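Local coordinates for outer protein YopM (Yersinia pestis, PDB 1JL5) that probably alters host cell physiology to promote bacterial survival, as a leucine-rich repeat effector whose four copies form a hollow cylinder, at residues Leu362-Tyr366 with Asn367-Glu371; Leu136-Asn140 with Asn141-Lys145. All blocks are in the same frame, centred on the assembly; numbering follows the deposited sequence.

Interaction 1: Leu362-Tyr366 with Asn367-Glu371; sequences LHVEY and NPLRE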
loop_
_atom_site.group_PDB
_atom_site.type_symbol
_atom_site.label_atom_id
_atom_site.label_comp_id
_atom_site.label_asym_id
_atom_site.label_seq_id
_atom_site.Cartn_x
_atom_site.Cartn_y
_atom_site.Cartn_z
ATOM N N LEU A 362 6.817 -3.898 -16.195
ATOM C CA LEU A 362 7.149 -2.538 -16.525
ATOM C C LEU A 362 6.424 -1.626 -15.556
ATOM O O LEU A 362 5.215 -1.451 -15.648
ATOM C CB LEU A 362 6.718 -2.196 -17.946
ATOM C CG LEU A 362 7.068 -0.751 -18.293
ATOM C CD1 LEU A 362 8.578 -0.589 -18.278
ATOM C CD2 LEU A 362 6.494 -0.382 -19.647
ATOM N N HIS A 363 7.165 -1.074 -14.609
ATOM C CA HIS A 363 6.595 -0.136 -13.654
ATOM C C HIS A 363 7.342 1.150 -13.894
ATOM O O HIS A 363 8.455 1.328 -13.413
ATOM C CB HIS A 363 6.806 -0.613 -12.222
ATOM C CG HIS A 363 5.946 -1.779 -11.850
ATOM N ND1 HIS A 363 5.971 -2.354 -10.598
ATOM C CD2 HIS A 363 5.040 -2.480 -12.570
ATOM C CE1 HIS A 363 5.116 -3.361 -10.564
ATOM N NE2 HIS A 363 4.539 -3.457 -11.748
ATOM N N VAL A 364 6.735 2.029 -14.678
ATOM C CA VAL A 364 7.345 3.305 -15.006
ATOM C C VAL A 364 6.372 4.398 -14.607
ATOM O O VAL A 364 6.351 5.496 -15.164
ATOM C CB VAL A 364 7.672 3.377 -16.501
ATOM C CG1 VAL A 364 8.268 4.730 -16.845
ATOM C CG2 VAL A 364 8.672 2.284 -16.842
ATOM N N GLU A 365 5.568 4.057 -13.614
ATOM C CA GLU A 365 4.574 4.945 -13.038
ATOM C C GLU A 365 5.243 6.246 -12.603
ATOM O O GLU A 365 6.384 6.249 -12.148
ATOM C CB GLU A 365 3.960 4.251 -11.818
ATOM C CG GLU A 365 4.678 2.928 -11.498
ATOM C CD GLU A 365 4.263 2.310 -10.183
ATOM O OE1 GLU A 365 3.041 2.159 -9.948
ATOM O OE2 GLU A 365 5.161 1.964 -9.388
ATOM N N TYR A 366 4.534 7.354 -12.766
ATOM C CA TYR A 366 5.044 8.646 -12.342
ATOM C C TYR A 366 6.351 9.052 -12.986
ATOM O O TYR A 366 7.394 9.163 -12.341
ATOM C CB TYR A 366 5.169 8.654 -10.823
ATOM C CG TYR A 366 3.861 8.279 -10.174
ATOM C CD1 TYR A 366 2.767 9.141 -10.229
ATOM C CD2 TYR A 366 3.698 7.048 -9.550
ATOM C CE1 TYR A 366 1.545 8.787 -9.678
ATOM C CE2 TYR A 366 2.476 6.681 -8.993
ATOM C CZ TYR A 366 1.404 7.558 -9.062
ATOM O OH TYR A 366 0.195 7.213 -8.503
ATOM N N ASN A 367 6.264 9.259 -14.287
ATOM C CA ASN A 367 7.369 9.707 -15.099
ATOM C C ASN A 367 6.655 10.625 -16.068
ATOM O O ASN A 367 5.532 10.334 -16.482
ATOM C CB ASN A 367 8.009 8.539 -15.845
ATOM C CG ASN A 367 9.149 7.916 -15.075
ATOM O OD1 ASN A 367 10.219 8.505 -14.955
ATOM N ND2 ASN A 367 8.926 6.724 -14.545
ATOM N N PRO A 368 7.266 11.767 -16.403
ATOM C CA PRO A 368 6.624 12.688 -17.341
ATOM C C PRO A 368 6.721 12.099 -18.740
ATOM O O PRO A 368 7.248 12.721 -19.654
ATOM C CB PRO A 368 7.447 13.956 -17.183
ATOM C CG PRO A 368 8.811 13.420 -16.918
ATOM C CD PRO A 368 8.537 12.323 -15.912
ATOM N N LEU A 369 6.232 10.874 -18.877
ATOM C CA LEU A 369 6.248 10.167 -20.146
ATOM C C LEU A 369 5.397 10.896 -21.173
ATOM O O LEU A 369 4.209 11.123 -20.955
ATOM C CB LEU A 369 5.710 8.746 -19.945
ATOM C CG LEU A 369 6.698 7.578 -19.861
ATOM C CD1 LEU A 369 7.944 7.961 -19.098
ATOM C CD2 LEU A 369 5.997 6.399 -19.216
ATOM N N ARG A 370 6.012 11.270 -22.287
ATOM C CA ARG A 370 5.291 11.950 -23.353
ATOM C C ARG A 370 4.324 10.939 -23.959
ATOM O O ARG A 370 3.311 11.300 -24.558
ATOM C CB ARG A 370 6.279 12.444 -24.409
ATOM C CG ARG A 370 7.358 13.328 -23.813
ATOM C CD ARG A 370 8.402 13.766 -24.825
ATOM N NE ARG A 370 9.453 14.548 -24.174
ATOM C CZ ARG A 370 9.237 15.677 -23.502
ATOM N NH1 ARG A 370 8.007 16.161 -23.398
ATOM N NH2 ARG A 370 10.247 16.317 -22.925
ATOM N N GLU A 371 4.642 9.664 -23.772
ATOM C CA GLU A 371 3.827 8.574 -24.289
ATOM C C GLU A 371 4.317 7.272 -23.671
ATOM O O GLU A 371 5.474 7.171 -23.260
ATOM C CB GLU A 371 3.974 8.491 -25.807
ATOM C CG GLU A 371 5.378 8.109 -26.251
ATOM C CD GLU A 371 5.558 8.182 -27.754
ATOM O OE1 GLU A 371 4.717 7.612 -28.483
ATOM O OE2 GLU A 371 6.545 8.805 -28.205
#
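Two first torsions bring Val364 and Asn367 together inside the bend that follows strand 361-363. In Val364, CG1 stands anti to the backbone N (chi1 178°), which places it beside the residue's own carbonyl carbon, where it meets both Asn367 ND2 and Leu369. In Asn367, CG is anti to the carbonyl carbon, with chi1 at -92°, and this turns the amide back toward the carbonyl of Val364 instead of letting it run on with the chain. ND2 then reaches Val364 O at 2.9 Å in a nearly straight hydrogen bond, 172° at the hydrogen. The acceptor lies almost in the amide plane of Asn367, whereas ND2 stands well above the carbonyl plane of Val364. The same nitrogen comes to 3.1 Å from Val364 CG1, where the two side chains cross at about a right angle. Such a buried asparagine is the hallmark of the leucine-rich repeat, in which the side chain after the short strand ties the turn to the preceding coil. Here ND2 also donates to Ala344 O, and OD1 accepts from Leu349 N; with both ends of the amide engaged, its rotation is fixed. Leu369 closes the inner side: its CD2 packs on Val364 CG1 at 3.7 Å, and its CD1 lies 4.0 Å from that methyl, so one valine branch meets both the amide and the leucine fork. Outside the bend, the ring of Tyr366 stacks on Phe346 of the previous coil, and Glu365 OE2 forms a salt bridge with Arg383.

Interaction 2: Leu136-Asn140 with Asn141-Lys145; sequences LGVSN and NQLEK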
loop_
_atom_site.group_PDB
_atom_site.type_symbol
_atom_site.label_atom_id
_atom_site.label_comp_id
_atom_site.label_asym_id
_atom_site.label_seq_id
_atom_site.Cartn_x
_atom_site.Cartn_y
_atom_site.Cartn_z
ATOM N N LEU A 136 21.145 -25.307 16.510
ATOM C CA LEU A 136 20.528 -24.577 17.599
ATOM C C LEU A 136 19.560 -23.572 16.991
ATOM O O LEU A 136 19.943 -22.456 16.643
ATOM C CB LEU A 136 21.579 -23.843 18.428
ATOM C CG LEU A 136 21.018 -22.990 19.568
ATOM C CD1 LEU A 136 20.243 -23.867 20.532
ATOM C CD2 LEU A 136 22.151 -22.280 20.280
ATOM N N GLY A 137 18.308 -23.990 16.847
ATOM C CA GLY A 137 17.291 -23.124 16.286
ATOM C C GLY A 137 16.434 -22.563 17.396
ATOM O O GLY A 137 15.507 -23.222 17.868
ATOM N N VAL A 138 16.747 -21.343 17.818
ATOM C CA VAL A 138 16.008 -20.692 18.890
ATOM C C VAL A 138 15.597 -19.289 18.476
ATOM O O VAL A 138 15.481 -18.388 19.305
ATOM C CB VAL A 138 16.861 -20.595 20.156
ATOM C CG1 VAL A 138 17.163 -21.986 20.688
ATOM C CG2 VAL A 138 18.153 -19.865 19.839
ATOM N N SER A 139 15.382 -19.103 17.185
ATOM C CA SER A 139 14.989 -17.798 16.701
ATOM C C SER A 139 13.611 -17.480 17.248
ATOM O O SER A 139 12.875 -18.375 17.666
ATOM C CB SER A 139 14.947 -17.779 15.175
ATOM O OG SER A 139 13.914 -18.617 14.697
ATOM N N ASN A 140 13.274 -16.197 17.256
ATOM C CA ASN A 140 11.973 -15.772 17.720
ATOM C C ASN A 140 11.659 -16.273 19.113
ATOM O O ASN A 140 10.690 -16.994 19.341
ATOM C CB ASN A 140 10.911 -16.238 16.738
ATOM C CG ASN A 140 11.136 -15.681 15.359
ATOM O OD1 ASN A 140 11.227 -14.470 15.186
ATOM N ND2 ASN A 140 11.234 -16.557 14.367
ATOM N N ASN A 141 12.509 -15.886 20.044
ATOM C CA ASN A 141 12.324 -16.237 21.428
ATOM C C ASN A 141 12.645 -14.979 22.186
ATOM O O ASN A 141 12.657 -13.896 21.607
ATOM C CB ASN A 141 13.245 -17.392 21.816
ATOM C CG ASN A 141 12.606 -18.736 21.555
ATOM O OD1 ASN A 141 11.703 -19.145 22.279
ATOM N ND2 ASN A 141 13.050 -19.419 20.508
ATOM N N GLN A 142 12.898 -15.108 23.477
ATOM C CA GLN A 142 13.203 -13.943 24.280
ATOM C C GLN A 142 14.530 -14.163 24.957
ATOM O O GLN A 142 14.755 -13.703 26.071
ATOM C CB GLN A 142 12.101 -13.732 25.313
ATOM C CG GLN A 142 10.769 -13.362 24.695
ATOM C CD GLN A 142 9.621 -13.518 25.664
ATOM O OE1 GLN A 142 9.660 -13.002 26.778
ATOM N NE2 GLN A 142 8.591 -14.242 25.243
ATOM N N LEU A 143 15.412 -14.876 24.270
ATOM C CA LEU A 143 16.721 -15.162 24.818
ATOM C C LEU A 143 17.430 -13.858 25.119
ATOM O O LEU A 143 17.614 -13.020 24.239
ATOM C CB LEU A 143 17.528 -15.996 23.830
ATOM C CG LEU A 143 16.892 -17.345 23.495
ATOM C CD1 LEU A 143 17.787 -18.089 22.528
ATOM C CD2 LEU A 143 16.685 -18.157 24.772
ATOM N N GLU A 144 17.801 -13.683 26.379
ATOM C CA GLU A 144 18.484 -12.476 26.816
ATOM C C GLU A 144 19.962 -12.730 26.637
ATOM O O GLU A 144 20.750 -11.813 26.436
ATOM C CB GLU A 144 18.179 -12.213 28.285
ATOM C CG GLU A 144 16.727 -12.448 28.639
ATOM C CD GLU A 144 16.034 -11.194 29.101
ATOM O OE1 GLU A 144 16.118 -10.172 28.386
ATOM O OE2 GLU A 144 15.403 -11.235 30.176
ATOM N N LYS A 145 20.324 -14.002 26.717
ATOM C CA LYS A 145 21.699 -14.416 26.561
ATOM C C LYS A 145 21.694 -15.858 26.111
ATOM O O LYS A 145 20.698 -16.558 26.243
ATOM C CB LYS A 145 22.462 -14.269 27.883
ATOM C CG LYS A 145 21.828 -14.991 29.060
ATOM C CD LYS A 145 22.526 -14.625 30.369
ATOM C CE LYS A 145 21.800 -15.218 31.573
ATOM N NZ LYS A 145 22.421 -14.827 32.877
#
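The side chain of Asn141 turns back on the bend before it, to Val138 and Asn140. Its CB sits 3.5 Å from Val138 O. CG, turned anti to its own carbonyl carbon (chi1 -88°), comes to 3.4 Å from Asn140 O, which brings the amide alongside the peptide that links Asn140 to Asn141. At the tip the two branches part. OD1 accepts a hydrogen bond from Leu123 N, in the preceding coil. ND2 donates to Val138 O at 2.9 Å, with 164° at the hydrogen; the oxygen lies close to the amide plane, but the nitrogen approaches from above the valine's carbonyl plane. ND2 gives a further bond to Val118 O, so the buried amide joins its own turn to the coil before it.

Beyond this polar centre, Leu143 points back into the bend. Its CD1 meets Val138 CG2 at 3.2 Å, tighter than usual van der Waals contact, and lies 3.6 Å from Val138 CB; the two side chains cross at about a right angle. Here CG2 occupies the position between the valine's backbone N and carbonyl carbon, and it is this branch that receives the leucine.

The asparagine belongs to the ladder of buried amides that runs through leucine-rich repeats. Asn163 repeats the pattern one coil later, donating through ND2 to Val138 O and accepting a bond from Leu143 N at OD1. The bend thus lies between two like turns, directly after strand 135-137, which is flanked by the parallel strands 115-117 and 157-159.

Interactions 1 and 2 occupy equivalent places in repeats 15 and 4, each following a strand of the parallel row that runs the length of the solenoid. Their centres are about 46 Å apart, on opposite sides of the chain's centre, and they do not touch. Both have an asparagine amide beside a valine-leucine contact, but the valine offers CG1 in residues 362-371 and CG2 in 136-145. The first is partly buried: it has an exposed tyrosine at its bend, and Arg370 packs on Lys166 of a second subunit. Interaction 2 is buried, has an asparagine at the tyrosine's position, and touches no other chain.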